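PDB 3L22: SusD superfamily protein from Bacteroides fragilis, which probably binds glycans at the outer membrane for uptake and can bind zinc ions. Local coordinates for residues M286-P289 / D290-L293. Numbering follows the deposited sequence.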
loop_
_atom_site.group_PDB
_atom_site.type_symbol
_atom_site.label_atom_id
_atom_site.label_comp_id
_atom_site.label_asym_id
_atom_site.label_seq_id
_atom_site.Cartn_x
_atom_site.Cartn_y
_atom_site.Cartn_z
HETATM N N MSE A 286 7.996 -1.304 -18.145
HETATM C CA MSE A 286 8.183 -2.391 -19.099
HETATM C C MSE A 286 8.446 -1.901 -20.513
HETATM O O MSE A 286 8.578 -2.731 -21.378
HETATM C CB MSE A 286 7.005 -3.380 -19.048
HETATM C CG MSE A 286 6.920 -4.103 -17.738
HETATM SE SE MSE A 286 5.798 -5.691 -17.991
HETATM C CE MSE A 286 5.543 -6.407 -16.244
ATOM N N SER A 287 8.512 -0.583 -20.747
ATOM C CA SER A 287 9.051 -0.044 -21.984
ATOM C C SER A 287 10.557 0.055 -21.951
ATOM O O SER A 287 11.138 0.358 -22.967
ATOM C CB SER A 287 8.514 1.368 -22.250
ATOM O OG SER A 287 9.113 2.350 -21.422
ATOM N N LYS A 288 11.193 -0.111 -20.795
ATOM C CA LYS A 288 12.624 0.060 -20.713
ATOM C C LYS A 288 13.343 -1.278 -20.969
ATOM O O LYS A 288 12.957 -2.283 -20.380
ATOM C CB LYS A 288 13.020 0.578 -19.333
ATOM C CG LYS A 288 12.409 1.951 -18.991
ATOM C CD LYS A 288 12.841 2.362 -17.611
ATOM C CE LYS A 288 12.037 3.534 -17.042
ATOM N NZ LYS A 288 12.736 4.771 -17.273
ATOM N N PRO A 289 14.403 -1.291 -21.814
ATOM C CA PRO A 289 14.939 -2.626 -22.138
ATOM C C PRO A 289 15.530 -3.463 -20.975
ATOM O O PRO A 289 15.291 -4.679 -20.977
ATOM C CB PRO A 289 15.947 -2.336 -23.255
ATOM C CG PRO A 289 15.322 -1.191 -24.005
ATOM C CD PRO A 289 14.678 -0.331 -22.914
ATOM N N ASP A 290 16.141 -2.866 -19.954
ATOM C CA ASP A 290 16.594 -3.642 -18.800
ATOM C C ASP A 290 15.490 -4.166 -17.870
ATOM O O ASP A 290 15.748 -4.973 -16.991
ATOM C CB ASP A 290 17.610 -2.856 -17.988
ATOM C CG ASP A 290 18.943 -2.627 -18.747
ATOM O OD1 ASP A 290 19.088 -3.002 -19.934
ATOM O OD2 ASP A 290 19.863 -2.085 -18.100
ATOM N N TYR A 291 14.263 -3.707 -18.063
ATOM C CA TYR A 291 13.158 -4.081 -17.238
ATOM C C TYR A 291 12.070 -4.707 -18.097
ATOM O O TYR A 291 10.926 -4.729 -17.716
ATOM C CB TYR A 291 12.712 -2.834 -16.429
ATOM C CG TYR A 291 13.881 -2.350 -15.596
ATOM C CD1 TYR A 291 14.154 -2.884 -14.361
ATOM C CD2 TYR A 291 14.777 -1.406 -16.118
ATOM C CE1 TYR A 291 15.295 -2.498 -13.650
ATOM C CE2 TYR A 291 15.898 -0.996 -15.421
ATOM C CZ TYR A 291 16.151 -1.552 -14.181
ATOM O OH TYR A 291 17.259 -1.139 -13.501
ATOM N N SER A 292 12.453 -5.220 -19.273
ATOM C CA SER A 292 11.564 -6.005 -20.094
ATOM C C SER A 292 12.292 -7.145 -20.774
ATOM O O SER A 292 11.903 -7.577 -21.827
ATOM C CB SER A 292 10.872 -5.110 -21.119
ATOM O OG SER A 292 11.810 -4.426 -21.898
ATOM N N LEU A 293 13.293 -7.702 -20.118
ATOM C CA LEU A 293 14.090 -8.765 -20.710
ATOM C C LEU A 293 13.242 -10.033 -20.881
ATOM O O LEU A 293 12.506 -10.439 -19.974
ATOM C CB LEU A 293 15.292 -9.051 -19.817
ATOM C CG LEU A 293 16.313 -7.931 -19.675
ATOM C CD1 LEU A 293 17.227 -8.224 -18.453
ATOM C CD2 LEU A 293 17.089 -7.730 -20.992
#
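Lys-288 O accepts hydrogen bonds from Tyr-291 N and Ser-292 OG, and together they brace the bend. Tyr-291 N donates over 3.0 Å to Lys-288 O with an N-H...O angle of 153°, closing a type I beta turn with Pro-289 and Asp-290 at its corners. Proline suits the first corner because its ring already holds phi near -63° and the turn asks no N-H of it. Aspartate suits the second, its CB leading away from the preceding residues. Ser-292 OG gives the second bond, 2.9 Å to Lys-288 O, reaching back four residues round the turn. The two donors sit above opposite faces of the carbonyl plane, each tilted well out of it, and therefore do not compete for space. Ser-292 can do this because its beta carbon points toward the preceding residues and chi1 of 57° swings OG in between its own N and carbonyl carbon; CB meanwhile packs 3.3 Å from Met-286 O. A weak bond, 3.4 Å from Ser-292 N to Pro-289 O, adds an overlapping second turn. Leu-293 CD2 lies 3.5 Å from the same Pro-289 O, so a methyl flanks that acceptor.

The edge of the Tyr-291 ring, at CD2, meets Lys-288 CB at 4.2 Å; a large aromatic side chain suits this buried place, where Asn-383 and Glu-384 of helix 374-388 also touch it. Asp-290 O is bonded to Arg-356 NH2 of helix 345-359, which ties the turn to the helical body. Asp-290 is a zinc-binding residue, and a zinc ion lies about 3 Å from its side chain. The turn's bonds come from backbone atoms and the serine hydroxyl; the Asp-290 carboxylate takes no part in them, consistent with its binding a metal.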